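Local coordinates for protein possible galactose mutarotase (Streptomyces platensis subsp. rosaceus, PDB 4RNL) that is of unknown function but, as a member of the aldose 1-epimerase family, probably interconverts the alpha and beta anomers of galactose or a related aldose, at residues A[105-109]-A[110-114]; A[138-141]-A[142-145]; A[83-86]-A[87-91]; A[39-42]-A[43-46]; A[324-327]-A[328-332]. All coordinates share one frame; numbering follows the deposited sequence.

Interaction 1: A[105-109]-A[110-114]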
# COMPACT_ATOMS: atom_id res chain seq x y z
N PRO A 105 10.83 12.34 -13.86
CA PRO A 105 11.68 11.21 -13.47
C PRO A 105 12.15 11.37 -12.03
O PRO A 105 13.20 11.97 -11.79
CB PRO A 105 12.87 11.32 -14.44
CG PRO A 105 12.96 12.79 -14.76
CD PRO A 105 11.54 13.33 -14.70
N ASN A 106 11.38 10.84 -11.08
CA ASN A 106 11.73 10.96 -9.66
C ASN A 106 12.45 9.74 -9.10
O ASN A 106 12.79 9.69 -7.92
CB ASN A 106 10.48 11.26 -8.83
CG ASN A 106 9.48 10.12 -8.83
OD1 ASN A 106 9.38 9.38 -9.81
ND2 ASN A 106 8.74 9.97 -7.73
N ASN A 107 12.71 8.75 -9.96
CA ASN A 107 13.42 7.54 -9.54
C ASN A 107 14.45 7.17 -10.59
O ASN A 107 14.21 6.29 -11.43
CB ASN A 107 12.41 6.41 -9.31
CG ASN A 107 13.06 5.09 -8.92
OD1 ASN A 107 12.74 4.04 -9.47
ND2 ASN A 107 13.98 5.14 -7.96
N GLY A 108 15.59 7.85 -10.56
CA GLY A 108 16.54 7.75 -11.66
C GLY A 108 15.84 8.20 -12.93
O GLY A 108 15.29 9.30 -12.99
N ARG A 109 15.83 7.35 -13.95
CA ARG A 109 15.21 7.71 -15.22
C ARG A 109 13.71 7.46 -15.21
O ARG A 109 13.01 7.89 -16.13
CB ARG A 109 15.85 6.92 -16.37
CG ARG A 109 17.25 7.36 -16.72
CD ARG A 109 17.89 6.43 -17.74
NE ARG A 109 19.25 6.08 -17.35
CZ ARG A 109 20.34 6.36 -18.07
NH1 ARG A 109 20.23 6.98 -19.23
NH2 ARG A 109 21.53 6.00 -17.61
N HIS A 110 13.24 6.79 -14.17
CA HIS A 110 11.87 6.29 -14.14
C HIS A 110 10.94 7.17 -13.31
O HIS A 110 11.39 7.98 -12.51
CB HIS A 110 11.83 4.86 -13.58
CG HIS A 110 12.82 3.94 -14.22
ND1 HIS A 110 12.97 3.84 -15.58
CD2 HIS A 110 13.71 3.07 -13.67
CE1 HIS A 110 13.92 2.95 -15.86
NE2 HIS A 110 14.38 2.47 -14.71
N SER A 111 9.64 6.98 -13.51
CA SER A 111 8.63 7.55 -12.63
C SER A 111 8.22 6.52 -11.58
O SER A 111 7.98 5.35 -11.92
CB SER A 111 7.41 7.97 -13.45
OG SER A 111 6.28 8.13 -12.60
N LEU A 112 8.15 6.94 -10.32
CA LEU A 112 7.80 6.03 -9.22
C LEU A 112 6.64 6.59 -8.41
O LEU A 112 6.66 7.77 -8.04
CB LEU A 112 8.99 5.82 -8.28
CG LEU A 112 8.73 5.08 -6.96
CD1 LEU A 112 8.39 3.61 -7.20
CD2 LEU A 112 9.93 5.21 -6.04
N HIS A 113 5.64 5.75 -8.16
CA HIS A 113 4.56 6.04 -7.22
C HIS A 113 3.84 7.36 -7.51
O HIS A 113 3.44 8.09 -6.60
CB HIS A 113 5.09 6.05 -5.77
CG HIS A 113 5.49 4.70 -5.25
ND1 HIS A 113 4.95 3.53 -5.72
CD2 HIS A 113 6.38 4.34 -4.29
CE1 HIS A 113 5.49 2.50 -5.08
NE2 HIS A 113 6.35 2.97 -4.20
N GLY A 114 3.66 7.67 -8.79
CA GLY A 114 2.87 8.83 -9.15
C GLY A 114 3.60 10.16 -9.18
O GLY A 114 2.98 11.19 -9.42

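Interaction 2: A[138-141]-A[142-145]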
# COMPACT_ATOMS: atom_id res chain seq x y z
N VAL A 138 -10.17 14.98 -6.41
CA VAL A 138 -10.03 14.93 -7.86
C VAL A 138 -8.60 15.30 -8.22
O VAL A 138 -8.11 16.36 -7.82
CB VAL A 138 -10.96 15.92 -8.55
CG1 VAL A 138 -10.75 15.85 -10.06
CG2 VAL A 138 -12.41 15.62 -8.18
N SER A 139 -7.92 14.42 -8.95
CA SER A 139 -6.60 14.70 -9.48
C SER A 139 -6.81 15.28 -10.87
O SER A 139 -7.29 14.59 -11.77
CB SER A 139 -5.79 13.40 -9.56
OG SER A 139 -4.59 13.56 -10.31
N PRO A 140 -6.48 16.57 -11.06
CA PRO A 140 -6.87 17.20 -12.32
C PRO A 140 -6.09 16.68 -13.52
O PRO A 140 -5.03 16.08 -13.36
CB PRO A 140 -6.59 18.69 -12.09
CG PRO A 140 -5.64 18.73 -10.94
CD PRO A 140 -5.93 17.54 -10.09
N ASP A 141 -6.65 16.90 -14.71
CA ASP A 141 -6.01 16.59 -15.98
C ASP A 141 -4.59 17.16 -15.98
O ASP A 141 -4.40 18.35 -15.73
CB ASP A 141 -6.84 17.20 -17.11
CG ASP A 141 -6.24 16.97 -18.50
OD1 ASP A 141 -5.65 15.90 -18.75
OD2 ASP A 141 -6.39 17.87 -19.35
N GLY A 142 -3.60 16.32 -16.24
CA GLY A 142 -2.22 16.78 -16.32
C GLY A 142 -1.44 16.71 -15.02
O GLY A 142 -0.23 16.98 -15.02
N GLU A 143 -2.10 16.36 -13.92
CA GLU A 143 -1.39 16.28 -12.64
C GLU A 143 -0.29 15.24 -12.72
O GLU A 143 -0.57 14.07 -13.02
CB GLU A 143 -2.33 15.96 -11.48
CG GLU A 143 -1.59 15.81 -10.15
CD GLU A 143 -2.52 15.86 -8.96
OE1 GLU A 143 -2.77 16.99 -8.45
OE2 GLU A 143 -3.00 14.79 -8.53
N GLU A 144 0.94 15.67 -12.45
CA GLU A 144 2.13 14.83 -12.59
C GLU A 144 2.26 14.21 -13.99
O GLU A 144 2.89 13.17 -14.15
CB GLU A 144 2.17 13.74 -11.52
CG GLU A 144 2.45 14.27 -10.11
CD GLU A 144 3.86 14.82 -9.95
OE1 GLU A 144 4.73 14.51 -10.80
OE2 GLU A 144 4.10 15.57 -8.99
N GLY A 145 1.66 14.85 -14.98
CA GLY A 145 1.78 14.38 -16.35
C GLY A 145 0.72 13.39 -16.81
O GLY A 145 0.65 13.09 -17.99
O HOH W 1 -1.91 12.21 -11.33

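Interaction 3: A[83-86]-A[87-91]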
# COMPACT_ATOMS: atom_id res chain seq x y z
N GLY A 83 -0.63 6.81 -5.59
CA GLY A 83 -1.26 7.02 -6.90
C GLY A 83 -0.61 8.24 -7.54
O GLY A 83 0.17 8.91 -6.86
N ARG A 84 -0.95 8.56 -8.79
CA ARG A 84 -1.99 7.91 -9.58
C ARG A 84 -1.58 6.52 -10.06
O ARG A 84 -2.43 5.68 -10.39
CB ARG A 84 -2.35 8.79 -10.79
CG ARG A 84 -3.57 8.33 -11.58
CD ARG A 84 -3.82 9.19 -12.82
NE ARG A 84 -4.06 10.61 -12.50
CZ ARG A 84 -4.77 11.43 -13.27
NH1 ARG A 84 -5.32 10.97 -14.39
NH2 ARG A 84 -4.94 12.70 -12.93
N TYR A 85 -0.28 6.28 -10.12
CA TYR A 85 0.23 4.98 -10.59
C TYR A 85 1.25 4.43 -9.60
O TYR A 85 2.34 5.00 -9.44
CB TYR A 85 0.80 5.03 -12.03
CG TYR A 85 1.07 3.63 -12.53
CD1 TYR A 85 2.27 2.99 -12.24
CD2 TYR A 85 0.10 2.92 -13.25
CE1 TYR A 85 2.50 1.70 -12.64
CE2 TYR A 85 0.33 1.63 -13.66
CZ TYR A 85 1.54 1.02 -13.35
OH TYR A 85 1.79 -0.28 -13.75
N ALA A 86 0.91 3.33 -8.94
CA ALA A 86 1.79 2.75 -7.93
C ALA A 86 2.91 1.98 -8.60
O ALA A 86 2.69 1.30 -9.61
CB ALA A 86 1.02 1.85 -6.99
N ASN A 87 4.09 2.06 -8.01
CA ASN A 87 5.32 1.49 -8.57
C ASN A 87 5.83 2.24 -9.81
O ASN A 87 5.57 3.43 -9.97
CB ASN A 87 5.20 -0.02 -8.80
CG ASN A 87 6.50 -0.74 -8.53
OD1 ASN A 87 7.32 -0.90 -9.42
ND2 ASN A 87 6.72 -1.13 -7.27
N ARG A 88 6.56 1.54 -10.68
CA ARG A 88 7.40 2.22 -11.66
C ARG A 88 6.85 2.22 -13.07
O ARG A 88 6.26 1.24 -13.52
CB ARG A 88 8.81 1.61 -11.66
CG ARG A 88 9.54 1.80 -10.35
CD ARG A 88 10.92 1.16 -10.34
NE ARG A 88 11.64 1.60 -9.14
CZ ARG A 88 11.50 1.02 -7.95
NH1 ARG A 88 10.70 -0.03 -7.80
NH2 ARG A 88 12.16 1.50 -6.89
N ILE A 89 7.06 3.33 -13.77
CA ILE A 89 6.83 3.41 -15.20
C ILE A 89 8.18 3.72 -15.84
O ILE A 89 8.80 4.74 -15.54
CB ILE A 89 5.82 4.52 -15.55
CG1 ILE A 89 4.45 4.17 -14.97
CG2 ILE A 89 5.73 4.72 -17.08
CD1 ILE A 89 3.39 5.29 -15.10
N ALA A 90 8.64 2.81 -16.68
CA ALA A 90 9.98 2.90 -17.25
C ALA A 90 10.17 4.19 -18.05
O ALA A 90 9.33 4.57 -18.87
CB ALA A 90 10.28 1.68 -18.11
N GLY A 91 11.28 4.87 -17.79
CA GLY A 91 11.67 6.06 -18.55
C GLY A 91 10.79 7.27 -18.29
O GLY A 91 10.89 8.27 -19.00

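Interaction 4: A[39-42]-A[43-46]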
# COMPACT_ATOMS: atom_id res chain seq x y z
N LEU A 39 -4.72 9.40 8.24
CA LEU A 39 -4.51 10.84 8.09
C LEU A 39 -5.10 11.33 6.78
O LEU A 39 -5.07 10.61 5.78
CB LEU A 39 -3.01 11.16 8.09
CG LEU A 39 -2.14 10.55 9.18
CD1 LEU A 39 -0.72 11.04 8.99
CD2 LEU A 39 -2.67 10.90 10.58
N THR A 40 -5.61 12.56 6.76
CA THR A 40 -6.08 13.13 5.50
C THR A 40 -4.89 13.48 4.60
O THR A 40 -5.06 13.68 3.39
CB THR A 40 -6.96 14.37 5.70
OG1 THR A 40 -6.23 15.37 6.43
CG2 THR A 40 -8.23 14.01 6.45
N TYR A 41 -3.70 13.56 5.18
CA TYR A 41 -2.49 13.74 4.36
C TYR A 41 -2.08 12.41 3.78
O TYR A 41 -1.77 11.47 4.52
CB TYR A 41 -1.34 14.30 5.21
CG TYR A 41 -0.03 14.49 4.47
CD1 TYR A 41 0.06 15.34 3.37
CD2 TYR A 41 1.14 13.87 4.91
CE1 TYR A 41 1.27 15.53 2.71
CE2 TYR A 41 2.35 14.05 4.26
CZ TYR A 41 2.40 14.88 3.16
OH TYR A 41 3.61 15.08 2.50
N GLY A 42 -2.10 12.31 2.45
CA GLY A 42 -1.62 11.13 1.75
C GLY A 42 -2.36 9.86 2.09
O GLY A 42 -1.86 8.76 1.83
N GLY A 43 -3.56 9.99 2.66
CA GLY A 43 -4.37 8.85 3.05
C GLY A 43 -3.60 7.90 3.95
O GLY A 43 -3.86 6.69 3.97
N ILE A 44 -2.66 8.45 4.69
CA ILE A 44 -1.68 7.63 5.41
C ILE A 44 -2.31 6.83 6.55
O ILE A 44 -3.01 7.38 7.39
CB ILE A 44 -0.53 8.51 5.94
CG1 ILE A 44 0.42 8.89 4.80
CG2 ILE A 44 0.27 7.77 7.01
CD1 ILE A 44 1.24 10.15 5.09
N VAL A 45 -2.06 5.53 6.56
CA VAL A 45 -2.42 4.72 7.72
C VAL A 45 -1.29 4.92 8.72
O VAL A 45 -0.19 4.35 8.58
CB VAL A 45 -2.57 3.23 7.33
CG1 VAL A 45 -2.87 2.39 8.57
CG2 VAL A 45 -3.69 3.07 6.30
N GLN A 46 -1.54 5.74 9.73
CA GLN A 46 -0.51 6.13 10.68
C GLN A 46 -0.21 5.03 11.69
O GLN A 46 0.95 4.77 12.02
CB GLN A 46 -0.91 7.40 11.43
CG GLN A 46 0.26 8.00 12.20
CD GLN A 46 -0.11 8.33 13.62
OE1 GLN A 46 -1.29 8.29 13.99
NE2 GLN A 46 0.89 8.64 14.44

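Interaction 5: A[324-327]-A[328-332]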
# COMPACT_ATOMS: atom_id res chain seq x y z
N THR A 324 -4.09 -1.40 -17.01
CA THR A 324 -4.36 -0.38 -16.00
C THR A 324 -5.09 0.83 -16.60
O THR A 324 -5.22 1.87 -15.94
CB THR A 324 -3.07 0.09 -15.33
OG1 THR A 324 -2.20 0.66 -16.32
CG2 THR A 324 -2.36 -1.10 -14.68
N VAL A 325 -5.56 0.71 -17.84
CA VAL A 325 -6.24 1.83 -18.49
C VAL A 325 -7.65 2.03 -17.92
O VAL A 325 -8.36 1.06 -17.64
CB VAL A 325 -6.29 1.63 -20.03
CG1 VAL A 325 -7.10 2.74 -20.73
CG2 VAL A 325 -4.89 1.59 -20.58
N LEU A 326 -8.04 3.29 -17.72
CA LEU A 326 -9.41 3.62 -17.34
C LEU A 326 -9.95 4.64 -18.35
O LEU A 326 -9.24 5.59 -18.71
CB LEU A 326 -9.48 4.21 -15.93
CG LEU A 326 -10.89 4.57 -15.45
CD1 LEU A 326 -11.73 3.31 -15.25
CD2 LEU A 326 -10.85 5.40 -14.16
N ARG A 327 -11.18 4.43 -18.82
CA ARG A 327 -11.78 5.30 -19.83
C ARG A 327 -13.06 5.93 -19.32
O ARG A 327 -13.67 5.41 -18.39
CB ARG A 327 -12.04 4.50 -21.11
CG ARG A 327 -10.77 4.07 -21.79
CD ARG A 327 -11.04 3.29 -23.07
NE ARG A 327 -9.77 2.77 -23.58
CZ ARG A 327 -8.90 3.49 -24.27
NH1 ARG A 327 -9.16 4.76 -24.55
NH2 ARG A 327 -7.76 2.95 -24.68
N PRO A 328 -13.48 7.06 -19.92
CA PRO A 328 -14.73 7.69 -19.47
C PRO A 328 -15.90 6.72 -19.56
O PRO A 328 -15.98 5.94 -20.51
CB PRO A 328 -14.91 8.85 -20.45
CG PRO A 328 -13.52 9.21 -20.84
CD PRO A 328 -12.78 7.89 -20.92
N GLY A 329 -16.78 6.75 -18.56
CA GLY A 329 -17.92 5.85 -18.55
C GLY A 329 -17.63 4.57 -17.79
O GLY A 329 -18.55 3.82 -17.46
N GLU A 330 -16.35 4.30 -17.53
CA GLU A 330 -15.96 3.12 -16.77
C GLU A 330 -15.78 3.43 -15.30
O GLU A 330 -15.72 4.60 -14.91
CB GLU A 330 -14.66 2.54 -17.33
CG GLU A 330 -14.73 2.12 -18.79
CD GLU A 330 -13.43 1.55 -19.29
OE1 GLU A 330 -12.36 1.91 -18.74
OE2 GLU A 330 -13.46 0.74 -20.24
N SER A 331 -15.69 2.39 -14.47
CA SER A 331 -15.52 2.56 -13.03
C SER A 331 -14.37 1.69 -12.55
O SER A 331 -14.40 0.47 -12.69
CB SER A 331 -16.82 2.18 -12.30
OG SER A 331 -16.62 2.09 -10.90
N TYR A 332 -13.34 2.33 -11.99
CA TYR A 332 -12.21 1.61 -11.41
C TYR A 332 -12.60 1.23 -10.00
O TYR A 332 -13.13 2.07 -9.26
CB TYR A 332 -10.97 2.52 -11.40
CG TYR A 332 -9.78 2.00 -10.62
CD1 TYR A 332 -8.83 1.19 -11.22
CD2 TYR A 332 -9.59 2.34 -9.29
CE1 TYR A 332 -7.73 0.72 -10.52
CE2 TYR A 332 -8.49 1.87 -8.57
CZ TYR A 332 -7.57 1.06 -9.20
OH TYR A 332 -6.48 0.60 -8.49
O HOH W 2 -10.24 0.49 -19.73
O HOH W 3 -14.35 6.65 -15.82

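Interaction 1: A[105-109]-A[110-114]
Asn-106 reaches across to the backbone of Leu-112 just before a type II' beta turn that runs from Asn-107 to His-110, and with Asn-107 it faces His-110 as a classic beta bulge. Chi1 of 65° sets CG of Asn-106 between its own N and carbonyl carbon, which swings the amide over to the strand 111-112. From CB the chain passes to CG, which stands 3.8 Å from both N and O of Leu-112. OD1 then accepts the Leu-112 N-H at 2.8 Å on a lone pair in the carbonyl plane, and it also packs 3.4 Å from CA of Ser-111. On the other branch, ND2 gives a nearly straight bond (167°) to Leu-112 O, so two bonds hold the amide flat, something asparagine can do because it offers a donor and an acceptor together. Gly-108, with positive phi, suits the first corner of the turn, which His-110 N closes on Asn-107 O at 2.9 Å. The imidazole of His-110 carries Arg-109 CB over one face and bonds to Thr-213 through NE2. Asn-107, whose OD1 is taken by Arg-88, brings its CB to 3.6 Å from CB of Leu-112.

Interaction 2: A[138-141]-A[142-145]
Ser-139 and Glu-143 meet across a type II beta turn, Pro-140 to Glu-143, that leads out of strand 132-139 of the large antiparallel sheet. The glutamate points back over the turn: with CG anti to the backbone N (chi1 177°) and the chain extended beyond it, its carboxylate arrives beside the strand end. There the two oxygens part company. OE2 receives the hydroxyl of Ser-139, OG to OE2 2.7 Å, and is met from above the carboxylate plane, about 55° out of it. OE1 comes instead to the pyrrolidine ring, 3.6 Å from CD of Pro-140, and it also forms a salt bridge with Arg-137. Both carboxylate oxygens thus have partners, which should fix the rotation of the group and probably favour its charged form.

The side chains of Pro-140 and Glu-143 run at a slant to one another. Pro-140 opens the turn and supplies the carbonyl O that closes it, bonded by Glu-143 N at 3.0 Å. Asp-141 and Gly-142 take the two corners, and glycine suits the second, where phi of 92° would press a side chain against the carbonyl O of Asp-141. Asp-141 points outward from the turn and spends its OD1 on Gly-148 N.

Ser-139 is the small polar hub of the group: besides giving its proton to Glu-143, OG accepts from Arg-84. A water donates to the same OG at 3.2 Å and to Glu-143 O at 2.8 Å.

Interaction 3: A[83-86]-A[87-91]
Tyr-85 lays one part of its ring beneath the end of Ile-89. The CD1 methyl of Ile-89 sits 4.2 Å from the ring centroid and 30° off the normal, an off-centre CH-pi contact, while CG1 of the same side chain approaches Tyr-85 CD1 to 3.7 Å. A beta-branched isoleucine suits this place, since its long arm can reach the ring while CG2 stays anti to the backbone N. Its chi1 of -65° sets CG1 anti to the carbonyl carbon, and the nearly straight chi2 carries CD1 on to the ring. On the tyrosine side, CG anti to the backbone N swings the ring toward the following residues, where its CE1 lies 3.9 Å from Arg-88 O and its edge faces Asn-87 O. The phenol oxygen is bonded to Ser-315 N.

This is packing at the junction where a loop enters the short strand 88-89, which pairs antiparallel with strand 111-112 in this aldose 1-epimerase family protein. The chain turns at Asn-87 with positive phi. The OD1 of Asn-87 receives a weak bond from Arg-88 N at 2.8 Å, with an angle of 135°, and its ND2 makes a weak bond to a bound glycerol. The side chain of Arg-88 leaves on the side away from 83-86, giving NE to Asn-107 and NH2 to glycerol.

Interaction 4: A[39-42]-A[43-46]
The N-H of Leu-39 bonds to Ile-44 O at 2.8 Å, nearly straight at 163° and lying in the carbonyl plane. It ties the end of strand 35-39 to the start of strand 45-51, and a second bond, Ile-44 N to Tyr-41 O at 3.2 Å, closes the type I' beta turn between them. Gly-42 and Gly-43 fill the two middle corners, both with positive phi, where a residue without a side chain fits most easily. The CA of Gly-43 also makes a C-H...O contact of 3.3 Å with Leu-39 O.

Ile-44 carries the apolar part of the contact by splitting its branches. Chi1 of -76° places CG1 anti to the carbonyl carbon and CG2 anti to the backbone N. CG2 thereby meets Leu-39 CD1 at 3.9 Å, the two side chains lying at a slant to one another. CD1 instead runs alongside Tyr-41, pointing the same way, and touches its ring carbon CD2 at 3.7 Å. Leu-39 uses its other methyl, CD2, against CB of Gln-46, at 4.0 Å. Branched aliphatic residues suit such a fully buried turn, because each methyl can serve a different neighbour. Gln-46 takes its amide end to Phe-64 O and Arg-24.

The hairpin lies in a five-stranded antiparallel sheet: Tyr-41 packs on strand 21-28 and on helix 67-72, Ile-44 and Gln-46 rest on Tyr-70 of that helix, and Leu-39 touches Phe-13 of strand 7-15.

Interaction 5: A[324-327]-A[328-332]
Chi1 of -60° puts CG of Glu-330 anti to its carbonyl carbon, and the extended chain beyond it brings the carboxylate back over the backbone of Arg-327. There OE1 takes the Arg-327 N-H at 2.8 Å, approached from above the carboxylate plane, 48° out of it. The two side chains lie side by side and point the same way, with the guanidinium plane of Arg-327 and the carboxylate plane of Glu-330 72° apart. The guanidinium does not reach the acid, and its NH1 makes a salt bridge to Asp-97 instead. Opposite charges only 5.4 Å apart, from Arg-327 NE to Glu-330 OE2, may still attract one another. A water adds a second hold on OE1, donating to it at 2.7 Å and to Val-325 O at 2.9 Å, so a residue with a long flexible acid serves well in gathering backbone and solvent donors.

Leu-326 works on the apolar side. Its CG is anti to the backbone N, which sends CD1 alongside Glu-330, 3.7 Å from CB, as the two chains slide past each other in opposite directions. Leu-326 and Tyr-332 cross at about a right angle, CD2 lying 4.0 Å from CB of Tyr-332. Tyr-332 spends its hydroxyl on Leu-179 N, and both residues rest on strand 162-171.

Glu-330 N closes the loop on Arg-327 O at 3.0 Å. With Pro-328 at its second position and Gly-329, with positive phi, at its third, this is a type II beta turn with the Pro-Gly pair typical of it, joining strand 325-326 to the strand 332-342 at the surface.

Interactions 1, 2 and 3 form a connected group. Interactions 1 and 3 have centres about 7 Å apart and share the two-stranded ribbon of 88-89 and 111-112: Ser-111 O lies 2.9 Å from Ile-89 N, and Asn-107 OD1 lies 2.7 Å from Arg-88 NE. Both also border bound glycerol, which may mark a sugar pocket: Arg-88 of interaction 3 and His-113 of interaction 1 bond to glycerol, and Asn-87 does so weakly. Arg-84 carries interaction 3 on to interaction 2, with NH2 2.8 Å from Ser-139 OG. Interaction 5 touches this group through Thr-324 OG1, 3.8 Å from Tyr-85 CE2. Interaction 4 stands apart, its nearest atoms about 8 Å from interaction 3.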